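Local atomic coordinates of DNA mismatch repair protein MLH3 (PDB entry 6RMN), a protein that acts in DNA mismatch repair, correcting insertion-deletion loops as part of the MutLbeta heterodimer, which probably works together with MutSbeta, the complex that first recognises the mismatch. Residues Asp24-Leu29 with Val198-Glu203; Cys51-Arg56 with Glu224-Arg229. All coordinates share one frame; numbering follows the deposited sequence.

Contact 1: Asp24-Leu29 with Val198-Glu203; sequences DKKFIL and VMFGDE
Lys-25 O receives the backbone N-H of Gly-201 in a nearly straight hydrogen bond (N to O 2.8 Å, 161° at the hydrogen). The bond joins the lead-in to strand 27-31 to the loop between helices 183-196 and 206-216. Gly-201 is the third residue of a type II turn from Met-199 to Asp-202, closed by Asp-202 N on Met-199 O at 3.2 Å. Asp-202 OD2 reaches back to take the N-H of Met-199 from above the carboxylate plane (3.0 Å). The aliphatic part of Lys-26 crosses the Phe-200 side chain at about a right angle. Lys-26 CG sits over one ring face, 3.9 Å from the Phe-200 centroid and 19° off its normal, a CH-pi contact. The last torsion of Lys-26 (chi4 67°) bends NZ toward Asp-24, whose OD2 forms a weak salt bridge with it at 3.3 Å; an aromatic side chain of the other protein's chain also hydrogen-bonds Asp-24 OD2. On the other flank the Lys-25 CD and CE methylenes lie against the Glu-203 carboxylate (CE to OE2 3.2 Å), the side chains crossing obliquely. Lys-26 and Phe-27 together face Val-23, a classic beta bulge. One backbone bond thus fixes the turn against the strand's lead-in, Lys-26 covers one ring face, and the opposite charges of Lys-25 NZ and Glu-203 OE2, 4.2 Å apart, may add a long-range attraction.

Contact 2: Cys51-Arg56 with Glu224-Arg229; sequences CDERIR and ECAHGR. With ZN (zinc ion), chain D; ZN (zinc ion), chain C.
The His-227 ring turns an edge to Glu-53: ND1 lies 3.1 Å from Glu-53 OE2, not as a hydrogen bond but because both atoms coordinate the same zinc. By the guanidinium of Arg-54, NH1 is 3.5 Å from Cys-225 O. Glu-53 carries the contact. With CG anti to the backbone N (chi1 -177°) and CD continuing the extended chain, its carboxylate projects from helix 48-69 and bridges the two zinc ions. OE1 binds one at 2.0 Å; OE2 binds the other at 2.3 Å, where Cys-225 SG (2.4 Å) and His-227 ND1 (2.2 Å) join it. OE2 also accepts the backbone N-H of Ala-226 through its anti lone pair (2.9 Å), a bent bond of 136°, so metal and amide together fix the rotation of the carboxylate. Cys-225 to Gly-228 form a type I turn that brings the Cys-225 sulfur and the His-227 ring to one metal, and Ala-226 CB packs on Glu-53 CG. His-49 and Cys-194 serve the first zinc, and the other protein's chain helps to complete the coordination of both ions. Arg-54 NE has its own salt bridge with Glu-58. The chain is the C-terminal part of MLH3, and a zinc pair bridged by a helix glutamate beside the Cys-Ala-His-Gly-Arg loop of 225-229 is consistent with the metal-dependent endonuclease site known in MutL relatives.

Contacts 1 and 2 have centres 15 Å apart and meet through a probable hydrogen bond from Val-198 N to Asp-52 OD2 (2.8 Å), which ties the loop of contact 1 to the helix that carries Glu-53. The neighbouring carbonyl Val-198 O accepts a hydrogen bond from ND1 of His-49, a zinc ligand. Gln-48, beside His-49, binds the backbone oxygens of Met-199 and Asp-202. The two zinc ions of contact 2 lie 3.8 Å apart, and the nearest atoms of the Met-199 side chain are about 8 Å from the zinc bound by Glu-53 OE1. Loop 198-203 thus reaches the second shell of the metal site through Val-198, while the packing of contact 1 lies further out.

Contact 1: Asp24-Leu29 with Val198-Glu203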
loop_
_atom_site.group_PDB
_atom_site.type_symbol
_atom_site.label_atom_id
_atom_site.label_comp_id
_atom_site.label_asym_id
_atom_site.label_seq_id
_atom_site.Cartn_x
_atom_site.Cartn_y
_atom_site.Cartn_z
ATOM N N ASP B 24 -8.270 4.510 -6.484
ATOM C CA ASP B 24 -9.370 5.300 -7.062
ATOM C C ASP B 24 -9.103 6.821 -7.120
ATOM O O ASP B 24 -10.048 7.602 -7.257
ATOM C CB ASP B 24 -10.681 4.980 -6.296
ATOM C CG ASP B 24 -11.970 5.440 -6.946
ATOM O OD1 ASP B 24 -12.203 5.085 -8.122
ATOM O OD2 ASP B 24 -12.751 6.143 -6.275
ATOM N N LYS B 25 -7.813 7.235 -7.093
ATOM C CA LYS B 25 -7.365 8.647 -7.131
ATOM C C LYS B 25 -7.899 9.446 -5.917
ATOM O O LYS B 25 -8.028 10.671 -5.972
ATOM C CB LYS B 25 -7.706 9.365 -8.472
ATOM C CG LYS B 25 -7.647 8.531 -9.741
ATOM C CD LYS B 25 -6.247 8.313 -10.243
ATOM C CE LYS B 25 -6.240 7.474 -11.500
ATOM N NZ LYS B 25 -6.293 6.021 -11.204
ATOM N N LYS B 26 -8.217 8.739 -4.827
ATOM C CA LYS B 26 -8.771 9.343 -3.617
ATOM C C LYS B 26 -8.067 8.854 -2.355
ATOM O O LYS B 26 -7.980 9.604 -1.373
ATOM C CB LYS B 26 -10.271 9.014 -3.492
ATOM C CG LYS B 26 -11.134 9.647 -4.553
ATOM C CD LYS B 26 -12.562 9.126 -4.513
ATOM C CE LYS B 26 -13.393 9.771 -5.593
ATOM N NZ LYS B 26 -12.953 9.355 -6.957
ATOM N N PHE B 27 -7.621 7.583 -2.362
ATOM C CA PHE B 27 -7.052 6.963 -1.171
ATOM C C PHE B 27 -5.660 6.451 -1.306
ATOM O O PHE B 27 -5.200 6.177 -2.410
ATOM C CB PHE B 27 -7.948 5.813 -0.684
ATOM C CG PHE B 27 -9.414 6.158 -0.577
ATOM C CD1 PHE B 27 -9.883 6.962 0.457
ATOM C CD2 PHE B 27 -10.331 5.661 -1.499
ATOM C CE1 PHE B 27 -11.237 7.286 0.548
ATOM C CE2 PHE B 27 -11.690 5.978 -1.398
ATOM C CZ PHE B 27 -12.133 6.786 -0.374
ATOM N N ILE B 28 -4.994 6.286 -0.163
ATOM C CA ILE B 28 -3.681 5.664 -0.103
ATOM C C ILE B 28 -3.867 4.389 0.707
ATOM O O ILE B 28 -4.216 4.468 1.887
ATOM C CB ILE B 28 -2.561 6.586 0.448
ATOM C CG1 ILE B 28 -2.384 7.839 -0.461
ATOM C CG2 ILE B 28 -1.240 5.794 0.595
ATOM C CD1 ILE B 28 -1.775 9.052 0.218
ATOM N N LEU B 29 -3.717 3.216 0.052
ATOM C CA LEU B 29 -3.845 1.928 0.728
ATOM C C LEU B 29 -2.542 1.610 1.453
ATOM O O LEU B 29 -1.460 1.652 0.854
ATOM C CB LEU B 29 -4.234 0.799 -0.247
ATOM C CG LEU B 29 -4.408 -0.637 0.334
ATOM C CD1 LEU B 29 -5.629 -0.736 1.280
ATOM C CD2 LEU B 29 -4.526 -1.674 -0.802
ATOM N N VAL B 198 -3.759 18.488 -1.657
ATOM C CA VAL B 198 -4.048 17.685 -2.836
ATOM C C VAL B 198 -5.544 17.319 -2.765
ATOM O O VAL B 198 -6.086 17.210 -1.664
ATOM C CB VAL B 198 -3.061 16.471 -2.933
ATOM C CG1 VAL B 198 -3.381 15.354 -1.949
ATOM C CG2 VAL B 198 -2.962 15.934 -4.347
ATOM N N MET B 199 -6.218 17.230 -3.911
ATOM C CA MET B 199 -7.651 16.942 -3.957
ATOM C C MET B 199 -7.976 15.516 -4.438
ATOM O O MET B 199 -7.114 14.818 -4.969
ATOM C CB MET B 199 -8.350 17.958 -4.883
ATOM C CG MET B 199 -8.812 19.221 -4.182
ATOM S SD MET B 199 -9.745 20.321 -5.296
ATOM C CE MET B 199 -11.369 19.511 -5.294
ATOM N N PHE B 200 -9.251 15.114 -4.283
ATOM C CA PHE B 200 -9.792 13.874 -4.805
ATOM C C PHE B 200 -9.759 14.021 -6.317
ATOM O O PHE B 200 -10.093 15.094 -6.844
ATOM C CB PHE B 200 -11.230 13.658 -4.306
ATOM C CG PHE B 200 -11.368 12.975 -2.962
ATOM C CD1 PHE B 200 -10.247 12.688 -2.187
ATOM C CD2 PHE B 200 -12.613 12.578 -2.490
ATOM C CE1 PHE B 200 -10.376 12.019 -0.968
ATOM C CE2 PHE B 200 -12.742 11.921 -1.261
ATOM C CZ PHE B 200 -11.623 11.651 -0.506
ATOM N N GLY B 201 -9.259 12.987 -6.987
ATOM C CA GLY B 201 -9.105 12.974 -8.436
ATOM C C GLY B 201 -7.687 13.229 -8.909
ATOM O O GLY B 201 -7.375 12.978 -10.076
ATOM N N ASP B 202 -6.817 13.729 -8.011
ATOM C CA ASP B 202 -5.419 14.029 -8.311
ATOM C C ASP B 202 -4.545 12.762 -8.322
ATOM O O ASP B 202 -4.679 11.907 -7.447
ATOM C CB ASP B 202 -4.861 15.050 -7.310
ATOM C CG ASP B 202 -5.411 16.462 -7.423
ATOM O OD1 ASP B 202 -6.253 16.710 -8.331
ATOM O OD2 ASP B 202 -4.991 17.323 -6.621
ATOM N N GLU B 203 -3.633 12.677 -9.303
ATOM C CA GLU B 203 -2.703 11.552 -9.472
ATOM C C GLU B 203 -1.561 11.644 -8.482
ATOM O O GLU B 203 -1.000 12.719 -8.291
ATOM C CB GLU B 203 -2.116 11.523 -10.898
ATOM C CG GLU B 203 -3.137 11.505 -12.025
ATOM C CD GLU B 203 -3.974 10.251 -12.172
ATOM O OE1 GLU B 203 -5.119 10.364 -12.669
ATOM O OE2 GLU B 203 -3.490 9.157 -11.796
#

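Contact 2: Cys51-Arg56 with Glu224-Arg229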
loop_
_atom_site.group_PDB
_atom_site.type_symbol
_atom_site.label_atom_id
_atom_site.label_comp_id
_atom_site.label_asym_id
_atom_site.label_seq_id
_atom_site.Cartn_x
_atom_site.Cartn_y
_atom_site.Cartn_z
ATOM N N CYS B 51 -5.043 13.738 4.703
ATOM C CA CYS B 51 -3.642 13.446 4.990
ATOM C C CYS B 51 -2.772 14.687 4.737
ATOM O O CYS B 51 -2.045 15.116 5.627
ATOM C CB CYS B 51 -3.177 12.263 4.141
ATOM S SG CYS B 51 -1.431 11.848 4.351
ATOM N N ASP B 52 -2.857 15.253 3.524
ATOM C CA ASP B 52 -2.108 16.426 3.093
ATOM C C ASP B 52 -2.491 17.677 3.901
ATOM O O ASP B 52 -1.600 18.395 4.376
ATOM C CB ASP B 52 -2.295 16.654 1.577
ATOM C CG ASP B 52 -1.223 17.527 0.944
ATOM O OD1 ASP B 52 -0.099 17.628 1.529
ATOM O OD2 ASP B 52 -1.485 18.095 -0.136
ATOM N N GLU B 53 -3.810 17.903 4.090
ATOM C CA GLU B 53 -4.376 19.010 4.873
ATOM C C GLU B 53 -3.869 18.977 6.324
ATOM O O GLU B 53 -3.526 20.032 6.857
ATOM C CB GLU B 53 -5.907 18.956 4.827
ATOM C CG GLU B 53 -6.631 20.078 5.543
ATOM C CD GLU B 53 -8.127 19.889 5.443
ATOM O OE1 GLU B 53 -8.678 20.074 4.334
ATOM O OE2 GLU B 53 -8.741 19.494 6.458
ATOM N N ARG B 54 -3.790 17.773 6.932
ATOM C CA ARG B 54 -3.287 17.563 8.283
ATOM C C ARG B 54 -1.812 17.976 8.431
ATOM O O ARG B 54 -1.461 18.686 9.386
ATOM C CB ARG B 54 -3.462 16.099 8.714
ATOM C CG ARG B 54 -3.014 15.850 10.153
ATOM C CD ARG B 54 -4.071 16.391 11.073
ATOM N NE ARG B 54 -3.559 17.387 11.990
ATOM C CZ ARG B 54 -4.294 17.984 12.918
ATOM N NH1 ARG B 54 -5.588 17.701 13.036
ATOM N NH2 ARG B 54 -3.748 18.871 13.729
ATOM N N ILE B 55 -0.959 17.485 7.511
ATOM C CA ILE B 55 0.477 17.784 7.479
ATOM C C ILE B 55 0.657 19.300 7.353
ATOM O O ILE B 55 1.504 19.878 8.036
ATOM C CB ILE B 55 1.203 17.029 6.301
ATOM C CG1 ILE B 55 1.103 15.489 6.459
ATOM C CG2 ILE B 55 2.676 17.473 6.161
ATOM C CD1 ILE B 55 1.216 14.705 5.154
ATOM N N ARG B 56 -0.126 19.917 6.450
ATOM C CA ARG B 56 -0.064 21.341 6.144
ATOM C C ARG B 56 -0.489 22.212 7.311
ATOM O O ARG B 56 0.156 23.230 7.547
ATOM C CB ARG B 56 -0.853 21.660 4.870
ATOM C CG ARG B 56 -0.109 21.261 3.610
ATOM C CD ARG B 56 -0.903 21.576 2.360
ATOM N NE ARG B 56 -0.220 21.105 1.146
ATOM C CZ ARG B 56 0.689 21.801 0.466
ATOM N NH1 ARG B 56 1.041 23.013 0.862
ATOM N NH2 ARG B 56 1.260 21.281 -0.611
ATOM N N GLU B 224 -7.187 12.760 12.079
ATOM C CA GLU B 224 -8.249 13.611 11.542
ATOM C C GLU B 224 -7.695 14.706 10.661
ATOM O O GLU B 224 -6.518 15.001 10.754
ATOM C CB GLU B 224 -9.206 14.158 12.639
ATOM C CG GLU B 224 -8.596 15.042 13.708
ATOM C CD GLU B 224 -9.468 15.236 14.938
ATOM O OE1 GLU B 224 -9.915 14.224 15.526
ATOM O OE2 GLU B 224 -9.690 16.407 15.325
ATOM N N CYS B 225 -8.529 15.269 9.772
ATOM C CA CYS B 225 -8.176 16.396 8.903
ATOM C C CYS B 225 -8.155 17.684 9.765
ATOM O O CYS B 225 -8.395 17.618 10.983
ATOM C CB CYS B 225 -9.178 16.516 7.758
ATOM S SG CYS B 225 -10.803 17.145 8.261
ATOM N N ALA B 226 -7.926 18.854 9.133
ATOM C CA ALA B 226 -7.930 20.136 9.852
ATOM C C ALA B 226 -9.277 20.444 10.541
ATOM O O ALA B 226 -9.256 21.008 11.627
ATOM C CB ALA B 226 -7.536 21.282 8.929
ATOM N N HIS B 227 -10.420 20.017 9.946
ATOM C CA HIS B 227 -11.795 20.245 10.422
ATOM C C HIS B 227 -12.365 19.128 11.324
ATOM O O HIS B 227 -13.581 19.029 11.482
ATOM C CB HIS B 227 -12.737 20.521 9.230
ATOM C CG HIS B 227 -12.157 21.481 8.233
ATOM N ND1 HIS B 227 -11.292 21.051 7.238
ATOM C CD2 HIS B 227 -12.268 22.827 8.159
ATOM C CE1 HIS B 227 -10.920 22.141 6.586
ATOM N NE2 HIS B 227 -11.481 23.233 7.101
ATOM N N GLY B 228 -11.488 18.321 11.918
ATOM C CA GLY B 228 -11.858 17.249 12.845
ATOM C C GLY B 228 -12.511 15.983 12.312
ATOM O O GLY B 228 -12.933 15.148 13.112
ATOM N N ARG B 229 -12.594 15.810 10.976
ATOM C CA ARG B 229 -13.178 14.616 10.342
ATOM C C ARG B 229 -12.094 13.505 10.199
ATOM O O ARG B 229 -10.936 13.856 9.990
ATOM C CB ARG B 229 -13.803 14.965 8.974
ATOM C CG ARG B 229 -14.935 15.973 9.073
ATOM C CD ARG B 229 -15.922 15.827 7.940
ATOM N NE ARG B 229 -17.025 16.791 8.033
ATOM C CZ ARG B 229 -18.229 16.513 8.530
ATOM N NH1 ARG B 229 -18.504 15.297 8.988
ATOM N NH2 ARG B 229 -19.167 17.450 8.573
HETATM ZN ZN ZN D . -10.993 18.923 6.624
HETATM ZN ZN ZN C . -10.243 20.097 3.135
#